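Side-chain contacts in uracil-dna glycosylase (Deinococcus radiodurans, PDB 4UQM), which belongs to the uracil-DNA glycosylase superfamily of alpha/beta proteins, built round a four-stranded parallel sheet, and is bound to DNA in this structure: residues L108-K113 / L210-F215; A166-V171 / V178-W183; A227-K230 / G234-E237. The protein carries 1 engineered substitution. All blocks are in the same frame, centred on the assembly; numbering follows the deposited sequence. Where two conformers were deposited one is given.

Contact 1 of 3, residues L108-K113 / L210-F215. With nucleotides of chain B; nucleotides of chain C.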
loop_
_atom_site.group_PDB
_atom_site.type_symbol
_atom_site.label_atom_id
_atom_site.label_comp_id
_atom_site.label_asym_id
_atom_site.label_seq_id
_atom_site.Cartn_x
_atom_site.Cartn_y
_atom_site.Cartn_z
ATOM N N LEU A 108 -6.394 9.578 -5.677
ATOM C CA LEU A 108 -5.376 10.414 -5.077
ATOM C C LEU A 108 -5.860 11.869 -4.957
ATOM O O LEU A 108 -5.549 12.542 -3.970
ATOM C CB LEU A 108 -4.049 10.307 -5.827
ATOM C CG LEU A 108 -2.839 11.030 -5.189
ATOM C CD1 LEU A 108 -2.601 10.613 -3.739
ATOM C CD2 LEU A 108 -1.575 10.871 -6.025
ATOM N N ARG A 109 -6.653 12.345 -5.917
ATOM C CA ARG A 109 -7.302 13.656 -5.752
ATOM C C ARG A 109 -8.104 13.681 -4.492
ATOM O O ARG A 109 -8.117 14.687 -3.801
ATOM C CB ARG A 109 -8.214 13.975 -6.911
ATOM C CG ARG A 109 -7.450 14.167 -8.165
ATOM C CD ARG A 109 -8.263 14.782 -9.240
ATOM N NE ARG A 109 -7.453 14.669 -10.413
ATOM C CZ ARG A 109 -6.488 15.505 -10.733
ATOM N NH1 ARG A 109 -6.219 16.608 -9.980
ATOM N NH2 ARG A 109 -5.832 15.242 -11.840
ATOM N N ASN A 110 -8.795 12.571 -4.197
ATOM C CA ASN A 110 -9.602 12.523 -2.976
ATOM C C ASN A 110 -8.734 12.433 -1.732
ATOM O O ASN A 110 -9.052 13.072 -0.730
ATOM C CB ASN A 110 -10.583 11.366 -3.059
ATOM C CG ASN A 110 -11.753 11.673 -3.964
ATOM O OD1 ASN A 110 -11.996 12.825 -4.319
ATOM N ND2 ASN A 110 -12.532 10.656 -4.294
ATOM N N ILE A 111 -7.657 11.655 -1.758
ATOM C CA ILE A 111 -6.688 11.668 -0.694
ATOM C C ILE A 111 -6.216 13.105 -0.408
ATOM O O ILE A 111 -6.103 13.533 0.757
ATOM C CB ILE A 111 -5.513 10.706 -0.994
ATOM C CG1 ILE A 111 -5.947 9.244 -0.802
ATOM C CG2 ILE A 111 -4.285 10.984 -0.124
ATOM C CD1 ILE A 111 -5.020 8.278 -1.509
ATOM N N TYR A 112 -5.842 13.814 -1.468
ATOM C CA TYR A 112 -5.409 15.230 -1.335
ATOM C C TYR A 112 -6.508 16.121 -0.726
ATOM O O TYR A 112 -6.213 16.995 0.107
ATOM C CB TYR A 112 -4.952 15.796 -2.662
ATOM C CG TYR A 112 -3.609 15.312 -3.206
ATOM C CD1 TYR A 112 -2.748 14.484 -2.458
ATOM C CD2 TYR A 112 -3.208 15.642 -4.499
ATOM C CE1 TYR A 112 -1.556 14.069 -2.950
ATOM C CE2 TYR A 112 -1.983 15.222 -5.018
ATOM C CZ TYR A 112 -1.148 14.437 -4.239
ATOM O OH TYR A 112 0.044 14.021 -4.753
ATOM N N LYS A 113 -7.767 15.898 -1.099
ATOM C CA LYS A 113 -8.895 16.689 -0.543
ATOM C C LYS A 113 -8.999 16.450 0.943
ATOM O O LYS A 113 -9.164 17.395 1.737
ATOM C CB LYS A 113 -10.250 16.350 -1.234
ATOM C CG LYS A 113 -10.412 16.900 -2.638
ATOM C CD LYS A 113 -11.729 16.463 -3.295
ATOM C CE LYS A 113 -11.538 15.977 -4.710
ATOM N NZ LYS A 113 -12.795 15.510 -5.358
ATOM N N LEU A 210 -15.953 6.308 -6.326
ATOM C CA LEU A 210 -17.089 5.388 -6.228
ATOM C C LEU A 210 -17.385 4.937 -4.797
ATOM O O LEU A 210 -18.428 4.288 -4.585
ATOM C CB LEU A 210 -16.848 4.136 -7.041
ATOM C CG LEU A 210 -16.530 4.335 -8.522
ATOM C CD1 LEU A 210 -16.292 2.981 -9.194
ATOM C CD2 LEU A 210 -17.586 5.150 -9.199
ATOM N N SER A 211 -16.527 5.272 -3.845
ATOM C CA SER A 211 -16.751 5.021 -2.437
ATOM C C SER A 211 -16.475 6.233 -1.553
ATOM O O SER A 211 -16.375 6.093 -0.316
ATOM C CB SER A 211 -15.873 3.859 -2.013
ATOM O OG SER A 211 -14.525 4.033 -2.470
ATOM N N GLU A 212 -16.324 7.416 -2.155
ATOM C CA GLU A 212 -15.783 8.546 -1.410
ATOM C C GLU A 212 -16.632 8.974 -0.227
ATOM O O GLU A 212 -16.079 9.496 0.759
ATOM C CB GLU A 212 -15.451 9.728 -2.324
ATOM C CG GLU A 212 -16.704 10.366 -2.903
ATOM C CD GLU A 212 -16.444 11.488 -3.889
ATOM O OE1 GLU A 212 -15.412 11.497 -4.555
ATOM O OE2 GLU A 212 -17.313 12.381 -3.980
ATOM N N GLN A 213 -17.955 8.731 -0.279
ATOM C CA GLN A 213 -18.788 9.036 0.888
ATOM C C GLN A 213 -18.361 8.274 2.157
ATOM O O GLN A 213 -18.662 8.711 3.270
ATOM C CB GLN A 213 -20.261 8.737 0.598
ATOM C CG GLN A 213 -20.617 7.258 0.391
ATOM C CD GLN A 213 -22.081 7.020 0.095
ATOM O OE1 GLN A 213 -22.427 6.205 -0.756
ATOM N NE2 GLN A 213 -22.944 7.723 0.786
ATOM N N TYR A 214 -17.700 7.122 1.964
ATOM C CA TYR A 214 -17.210 6.291 3.072
ATOM C C TYR A 214 -15.775 6.623 3.518
ATOM O O TYR A 214 -15.239 5.985 4.417
ATOM C CB TYR A 214 -17.331 4.832 2.703
ATOM C CG TYR A 214 -18.713 4.373 2.354
ATOM C CD1 TYR A 214 -19.662 4.177 3.352
ATOM C CD2 TYR A 214 -19.069 4.072 1.045
ATOM C CE1 TYR A 214 -20.959 3.742 3.039
ATOM C CE2 TYR A 214 -20.344 3.651 0.724
ATOM C CZ TYR A 214 -21.283 3.458 1.710
ATOM O OH TYR A 214 -22.561 2.984 1.388
ATOM N N PHE A 215 -15.154 7.577 2.822
ATOM C CA PHE A 215 -13.766 8.006 3.066
ATOM C C PHE A 215 -13.653 9.438 3.605
ATOM O O PHE A 215 -12.939 9.684 4.588
ATOM C CB PHE A 215 -12.979 7.887 1.755
ATOM C CG PHE A 215 -11.595 8.483 1.825
ATOM C CD1 PHE A 215 -10.580 7.816 2.486
ATOM C CD2 PHE A 215 -11.293 9.710 1.224
ATOM C CE1 PHE A 215 -9.291 8.352 2.552
ATOM C CE2 PHE A 215 -10.016 10.282 1.319
ATOM C CZ PHE A 215 -9.040 9.588 1.983
ATOM P P DG B 10 -12.683 1.272 -7.638
ATOM O OP1 DG B 10 -13.633 0.243 -8.015
ATOM O OP2 DG B 10 -12.643 2.484 -8.351
ATOM O "O5'" DG B 10 -12.804 1.623 -6.091
ATOM C "C5'" DG B 10 -13.133 0.666 -5.122
ATOM C "C4'" DG B 10 -14.185 1.222 -4.194
ATOM O "O4'" DG B 10 -15.302 1.621 -5.006
ATOM C "C3'" DG B 10 -14.719 0.218 -3.185
ATOM O "O3'" DG B 10 -14.868 0.854 -1.917
ATOM C "C2'" DG B 10 -16.042 -0.218 -3.796
ATOM C "C1'" DG B 10 -16.483 0.999 -4.572
ATOM N N9 DG B 10 -17.309 0.712 -5.746
ATOM C C8 DG B 10 -16.898 0.157 -6.929
ATOM N N7 DG B 10 -17.864 0.005 -7.789
ATOM C C5 DG B 10 -18.985 0.479 -7.129
ATOM C C6 DG B 10 -20.336 0.545 -7.550
ATOM O O6 DG B 10 -20.820 0.187 -8.615
ATOM N N1 DG B 10 -21.148 1.094 -6.570
ATOM C C2 DG B 10 -20.717 1.523 -5.344
ATOM N N2 DG B 10 -21.645 2.031 -4.534
ATOM N N3 DG B 10 -19.468 1.443 -4.931
ATOM C C4 DG B 10 -18.661 0.919 -5.869
ATOM P P DA B 8 -11.329 3.688 -15.719
ATOM O OP1 DA B 8 -10.585 3.929 -16.981
ATOM O OP2 DA B 8 -11.594 2.323 -15.181
ATOM O "O5'" DA B 8 -10.897 4.684 -14.552
ATOM C "C5'" DA B 8 -11.346 4.374 -13.237
ATOM C "C4'" DA B 8 -11.290 5.591 -12.347
ATOM O "O4'" DA B 8 -12.429 6.447 -12.598
ATOM C "C3'" DA B 8 -11.355 5.218 -10.872
ATOM O "O3'" DA B 8 -10.548 6.076 -10.078
ATOM C "C2'" DA B 8 -12.805 5.421 -10.496
ATOM C "C1'" DA B 8 -13.285 6.488 -11.466
ATOM N N9 DA B 8 -14.659 6.266 -11.919
ATOM C C8 DA B 8 -15.664 7.200 -11.988
ATOM N N7 DA B 8 -16.814 6.707 -12.379
ATOM C C5 DA B 8 -16.556 5.356 -12.562
ATOM C C6 DA B 8 -17.375 4.280 -12.948
ATOM N N6 DA B 8 -18.668 4.410 -13.263
ATOM N N1 DA B 8 -16.807 3.057 -13.040
ATOM C C2 DA B 8 -15.514 2.925 -12.709
ATOM N N3 DA B 8 -14.646 3.858 -12.322
ATOM C C4 DA B 8 -15.237 5.066 -12.264
ATOM P P DG C 11 -17.626 14.924 -7.044
ATOM O OP1 DG C 11 -16.929 14.502 -5.825
ATOM O OP2 DG C 11 -18.929 15.592 -6.948
ATOM O "O5'" DG C 11 -16.700 15.918 -7.867
ATOM C "C5'" DG C 11 -15.396 15.531 -8.280
ATOM C "C4'" DG C 11 -15.278 15.700 -9.775
ATOM O "O4'" DG C 11 -15.999 14.641 -10.448
ATOM C "C3'" DG C 11 -15.846 17.011 -10.324
ATOM O "O3'" DG C 11 -15.084 17.378 -11.462
ATOM C "C2'" DG C 11 -17.168 16.586 -10.928
ATOM C "C1'" DG C 11 -16.763 15.240 -11.477
ATOM N N9 DG C 11 -17.842 14.339 -11.860
ATOM C C8 DG C 11 -19.190 14.564 -11.740
ATOM N N7 DG C 11 -19.915 13.619 -12.267
ATOM C C5 DG C 11 -18.991 12.719 -12.769
ATOM C C6 DG C 11 -19.181 11.490 -13.438
ATOM O O6 DG C 11 -20.234 10.924 -13.718
ATOM N N1 DG C 11 -17.971 10.916 -13.795
ATOM C C2 DG C 11 -16.736 11.439 -13.516
ATOM N N2 DG C 11 -15.688 10.748 -13.958
ATOM N N3 DG C 11 -16.547 12.590 -12.905
ATOM C C4 DG C 11 -17.708 13.166 -12.551
HETATM O O HOH W 1 -14.213 12.832 -6.741
#
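N110, on helix 106-118, reaches across to E212 in the loop that follows strand 200-204. N110 ND2 donates to E212 OE1 at 3.0 Å, but the bond is bent: its N-H...O angle is 138°, the acceptor is tilted well out of the amide plane, and the oxygen is approached on its anti side. The stronger partner of ND2 is the carbonyl oxygen of P207, so one amide nitrogen is held by two acceptors, both on the stretch of chain leading into and through this loop. The backbone also takes part: N110 O lies at the edge of the F215 ring, near its plane, 3.6 Å from F215 CE2. F215 arrives there because its CG stands anti to its own backbone N (chi1 172°), which carries the ring across to the helix. I111 meets the same ring apolarly, I111 CG1 lying 4.2 Å from F215 CZ with the two side chains crossing at about a right angle, while W183 of strand 179-183 makes an edge-to-face pair with F215. The helix thus backs the leucine intercalation loop of the family, whose L210 is wedged into the duplex: L210 CD2 is 3.5 Å from C5 of DA8 of chain B, and L210 CB is 3.7 Å from N9 of DG10 of chain B. Three residues on from N110, K113 holds the other end of its amide. K113 NZ donates to N110 OD1 at 3.0 Å with a C=O...N angle of 174°, which settles the orientation of the amide. K113 NZ stays 4.9 Å from E212 OE1, with water 1 between them, bonded only weakly to the lysine. The other carboxylate oxygen, E212 OE2, is 2.8 Å from OP1 of DG11 of chain C.

Contact 2 of 3, residues A166-V171 / V178-W183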
loop_
_atom_site.group_PDB
_atom_site.type_symbol
_atom_site.label_atom_id
_atom_site.label_comp_id
_atom_site.label_asym_id
_atom_site.label_seq_id
_atom_site.Cartn_x
_atom_site.Cartn_y
_atom_site.Cartn_z
ATOM N N ALA A 166 0.834 -12.271 4.979
ATOM C CA ALA A 166 2.167 -12.480 5.532
ATOM C C ALA A 166 2.903 -11.163 5.752
ATOM O O ALA A 166 3.611 -11.003 6.769
ATOM C CB ALA A 166 2.978 -13.439 4.655
ATOM N N VAL A 167 2.705 -10.201 4.865
ATOM C CA VAL A 167 3.316 -8.876 5.044
ATOM C C VAL A 167 2.737 -8.189 6.284
ATOM O O VAL A 167 3.480 -7.715 7.143
ATOM C CB VAL A 167 3.147 -8.008 3.798
ATOM C CG1 VAL A 167 3.610 -6.567 4.041
ATOM C CG2 VAL A 167 3.871 -8.598 2.581
ATOM N N ILE A 168 1.415 -8.192 6.400
ATOM C CA ILE A 168 0.697 -7.658 7.580
ATOM C C ILE A 168 1.200 -8.327 8.842
ATOM O O ILE A 168 1.503 -7.664 9.827
ATOM C CB ILE A 168 -0.821 -7.924 7.471
ATOM C CG1 ILE A 168 -1.475 -7.026 6.408
ATOM C CG2 ILE A 168 -1.520 -7.788 8.840
ATOM C CD1 ILE A 168 -1.655 -5.589 6.847
ATOM N N LYS A 169 1.284 -9.667 8.835
ATOM C CA LYS A 169 1.762 -10.398 9.991
ATOM C C LYS A 169 3.194 -10.019 10.381
ATOM O O LYS A 169 3.484 -9.914 11.571
ATOM C CB LYS A 169 1.647 -11.923 9.788
ATOM C CG LYS A 169 0.167 -12.379 9.858
ATOM C CD LYS A 169 0.054 -13.871 9.614
ATOM C CE LYS A 169 -1.315 -14.319 9.063
ATOM N NZ LYS A 169 -1.356 -15.736 8.593
ATOM N N ALA A 170 4.078 -9.807 9.392
ATOM C CA ALA A 170 5.467 -9.443 9.714
ATOM C C ALA A 170 5.545 -8.066 10.388
ATOM O O ALA A 170 6.316 -7.849 11.344
ATOM C CB ALA A 170 6.297 -9.430 8.465
ATOM N N VAL A 171 4.753 -7.122 9.881
ATOM C CA VAL A 171 4.673 -5.791 10.492
ATOM C C VAL A 171 4.025 -5.887 11.870
ATOM O O VAL A 171 4.507 -5.261 12.809
ATOM C CB VAL A 171 3.907 -4.832 9.571
ATOM C CG1 VAL A 171 3.768 -3.478 10.197
ATOM C CG2 VAL A 171 4.652 -4.692 8.225
ATOM N N VAL A 178 2.945 0.549 15.122
ATOM C CA VAL A 178 2.636 0.783 13.735
ATOM C C VAL A 178 1.165 1.154 13.633
ATOM O O VAL A 178 0.282 0.537 14.283
ATOM C CB VAL A 178 2.941 -0.464 12.886
ATOM C CG1 VAL A 178 2.514 -0.261 11.483
ATOM C CG2 VAL A 178 4.437 -0.756 12.945
ATOM N N VAL A 179 0.889 2.157 12.822
ATOM C CA VAL A 179 -0.484 2.498 12.461
ATOM C C VAL A 179 -0.833 1.860 11.143
ATOM O O VAL A 179 -0.182 2.124 10.114
ATOM C CB VAL A 179 -0.673 4.028 12.428
ATOM C CG1 VAL A 179 -2.118 4.397 12.058
ATOM C CG2 VAL A 179 -0.218 4.734 13.716
ATOM N N PHE A 180 -1.863 1.046 11.139
ATOM C CA PHE A 180 -2.389 0.419 9.956
ATOM C C PHE A 180 -3.621 1.158 9.501
ATOM O O PHE A 180 -4.600 1.250 10.264
ATOM C CB PHE A 180 -2.777 -1.038 10.257
ATOM C CG PHE A 180 -1.624 -1.947 10.675
ATOM C CD1 PHE A 180 -1.083 -1.908 11.957
ATOM C CD2 PHE A 180 -1.109 -2.867 9.775
ATOM C CE1 PHE A 180 -0.093 -2.795 12.331
ATOM C CE2 PHE A 180 -0.076 -3.756 10.129
ATOM C CZ PHE A 180 0.434 -3.699 11.413
ATOM N N ILE A 181 -3.587 1.640 8.269
ATOM C CA ILE A 181 -4.714 2.346 7.638
ATOM C C ILE A 181 -5.278 1.442 6.550
ATOM O O ILE A 181 -4.633 1.172 5.560
ATOM C CB ILE A 181 -4.271 3.711 7.013
ATOM C CG1 ILE A 181 -3.596 4.598 8.073
ATOM C CG2 ILE A 181 -5.436 4.400 6.308
ATOM C CD1 ILE A 181 -2.987 5.850 7.435
ATOM N N LEU A 182 -6.522 0.969 6.781
ATOM C CA LEU A 182 -7.158 -0.031 5.899
ATOM C C LEU A 182 -8.221 0.710 5.121
ATOM O O LEU A 182 -9.266 1.113 5.686
ATOM C CB LEU A 182 -7.731 -1.167 6.749
ATOM C CG LEU A 182 -6.723 -1.805 7.733
ATOM C CD1 LEU A 182 -7.412 -2.948 8.495
ATOM C CD2 LEU A 182 -5.466 -2.291 7.020
ATOM N N TRP A 183 -7.979 0.877 3.818
ATOM C CA TRP A 183 -8.886 1.592 2.940
ATOM C C TRP A 183 -9.627 0.634 2.031
ATOM O O TRP A 183 -9.046 0.138 1.057
ATOM C CB TRP A 183 -8.113 2.598 2.063
ATOM C CG TRP A 183 -7.722 3.863 2.868
ATOM C CD1 TRP A 183 -8.294 4.337 4.022
ATOM C CD2 TRP A 183 -6.719 4.807 2.497
ATOM N NE1 TRP A 183 -7.700 5.544 4.392
ATOM C CE2 TRP A 183 -6.726 5.834 3.460
ATOM C CE3 TRP A 183 -5.823 4.897 1.436
ATOM C CZ2 TRP A 183 -5.837 6.920 3.359
ATOM C CZ3 TRP A 183 -4.957 5.958 1.368
ATOM C CH2 TRP A 183 -4.957 6.922 2.326
#
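V171 and F180 meet through complementary first torsions: V171 CG1 stands anti to its backbone N (chi1 178°), and F180 CG stands anti to its own carbonyl carbon (chi1 -63°), so methyl and ring are thrown toward each other from helix and strand. V171 CG1 does most of the touching. It lies 3.6 Å from F180 CZ, coming in obliquely to the ring, and the two side chains slide past each other in opposite directions. The same methyl is 3.7 Å from V178 CG1, so it touches both F180 of the strand and V178 just before it; V171 and V178 cross at about a right angle. V178 CG1 in turn sits over one face of the F180 ring, near the rim, so the three groups interlock. I168, one turn back along the helix, touches the ring differently. In the conformer described, of two deposited, I168 CD1 lies at the ring edge, close to its plane and 4.0 Å from F180 CD2. No hydrogen bond crosses this interface, and all four residues are buried, so apolar van der Waals packing carries it. The pairing belongs to a beta-alpha-beta crossover, in which helix 160-172 leads the chain from strand 138-142 into the parallel strand 179-183. Helix 25-35 packs alongside, W27 touching both V167 and V171. Strand 179-183 runs inside the sheet between strands 77-81 and 200-204, and its other face, through V179 and I181, rests on helix 220-230.

Contact 3 of 3, residues A227-K230 / G234-E237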
loop_
_atom_site.group_PDB
_atom_site.type_symbol
_atom_site.label_atom_id
_atom_site.label_comp_id
_atom_site.label_asym_id
_atom_site.label_seq_id
_atom_site.Cartn_x
_atom_site.Cartn_y
_atom_site.Cartn_z
ATOM N N ALA A 227 -1.516 9.073 17.066
ATOM C CA ALA A 227 -1.101 7.770 17.576
ATOM C C ALA A 227 0.428 7.616 17.607
ATOM O O ALA A 227 0.999 7.057 18.557
ATOM C CB ALA A 227 -1.739 6.642 16.763
ATOM N N LEU A 228 1.097 8.019 16.524
ATOM C CA LEU A 228 2.563 7.931 16.499
ATOM C C LEU A 228 3.156 8.751 17.627
ATOM O O LEU A 228 4.024 8.283 18.358
ATOM C CB LEU A 228 3.119 8.373 15.163
ATOM C CG LEU A 228 2.790 7.433 13.989
ATOM C CD1 LEU A 228 3.089 8.068 12.644
ATOM C CD2 LEU A 228 3.518 6.107 14.177
ATOM N N GLU A 229 2.657 9.980 17.777
ATOM C CA GLU A 229 3.220 10.874 18.779
ATOM C C GLU A 229 3.028 10.340 20.178
ATOM O O GLU A 229 3.960 10.403 20.997
ATOM C CB GLU A 229 2.572 12.231 18.637
ATOM C CG GLU A 229 3.087 12.975 17.438
ATOM C CD GLU A 229 2.178 14.127 17.010
ATOM O OE1 GLU A 229 1.238 14.438 17.730
ATOM O OE2 GLU A 229 2.312 14.655 15.894
ATOM N N LYS A 230 1.869 9.769 20.458
ATOM C CA LYS A 230 1.616 9.213 21.797
ATOM C C LYS A 230 2.518 8.018 22.134
ATOM O O LYS A 230 2.768 7.755 23.312
ATOM C CB LYS A 230 0.148 8.824 21.976
ATOM C CG LYS A 230 -0.837 9.980 21.826
ATOM C CD LYS A 230 -0.852 10.983 22.959
ATOM C CE LYS A 230 -1.746 12.173 22.596
ATOM N NZ LYS A 230 -3.160 11.732 22.316
ATOM N N GLY A 234 7.878 9.630 15.774
ATOM C CA GLY A 234 7.673 10.876 15.098
ATOM C C GLY A 234 6.487 10.807 14.146
ATOM O O GLY A 234 6.204 9.760 13.571
ATOM N N PRO A 235 5.826 11.934 13.971
ATOM C CA PRO A 235 4.723 12.007 13.006
ATOM C C PRO A 235 5.235 11.913 11.595
ATOM O O PRO A 235 6.404 12.116 11.339
ATOM C CB PRO A 235 4.144 13.377 13.245
ATOM C CG PRO A 235 5.234 14.197 13.862
ATOM C CD PRO A 235 6.128 13.249 14.575
ATOM N N VAL A 236 4.343 11.567 10.714
ATOM C CA VAL A 236 4.624 11.658 9.288
ATOM C C VAL A 236 4.485 13.096 8.817
ATOM O O VAL A 236 3.574 13.819 9.185
ATOM C CB VAL A 236 3.602 10.796 8.477
ATOM C CG1 VAL A 236 3.778 10.967 6.958
ATOM C CG2 VAL A 236 3.724 9.321 8.851
ATOM N N GLU A 237 5.424 13.520 7.972
ATOM C CA GLU A 237 5.266 14.756 7.250
ATOM C C GLU A 237 4.473 14.478 5.980
ATOM O O GLU A 237 5.007 13.922 5.007
ATOM C CB GLU A 237 6.629 15.305 6.884
ATOM C CG GLU A 237 6.571 16.528 5.989
ATOM C CD GLU A 237 5.902 17.667 6.679
ATOM O OE1 GLU A 237 6.537 18.288 7.545
ATOM O OE2 GLU A 237 4.715 17.894 6.445
#
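L228, near the end of helix 220-230, points toward the returning chain and can be followed outward from its CB. L228 CB lies 3.7 Å from G234 O, and L228 CG is a little farther from the same oxygen. The side chain thus runs past a peptide carbonyl without bonding to it. At the tip the two methyls part. L228 CD1 stays with the loop, 3.7 Å from G234 O and 4.0 Å from V236 CG2, the apolar pair of the contact. L228 CD2 turns instead toward V179 of strand 179-183. On the exposed flank E229 extends beyond its CG and crosses P235 at about a right angle, so that E229 OE2 stands above the plane of the pyrrolidine ring, displaced toward its CB-CG side, 3.5 Å from P235 CB. The chain has doubled back sharply here: the CA atoms of L228 and P235 are 5.8 Å apart, as are those of E229 and G234. This is the turn by which the chain leaves the last helix and passes strand 77-81, where V77 touches both L228 and V236. No hydrogen bond joins the two segments, and across the contact the E229 carboxylate meets only carbon atoms of P235, so the fit rests on van der Waals contact. G234 O takes its hydrogen bond from K76 NZ, and this, with the bond from V236 N to N225 OD1, probably helps to fix the returning backbone.

In the fold
Contacts 1 and 2 are fully buried, whereas contact 3 is half open at its E229 and P235 flank. The sheet ties them together through strand 179-183. Its W183 end meets contact 1, with W183 CZ3 3.7 Å from I111 CD1, and its V179 end meets contact 3, with V179 CG2 3.9 Å from A227 CB. Helices 160-172 of contact 2 and 220-230 of contact 3 pack on the two faces of that strand, while contacts 1 and 3 do not touch. Chemistry follows place: contact 2 is purely apolar, contact 3 sets a leucine against one peptide carbonyl and a valine, and a carboxylate against a proline ring, and contact 1, at the DNA, carries the cross-segment hydrogen bond, with a lysine of the same helix holding the amide.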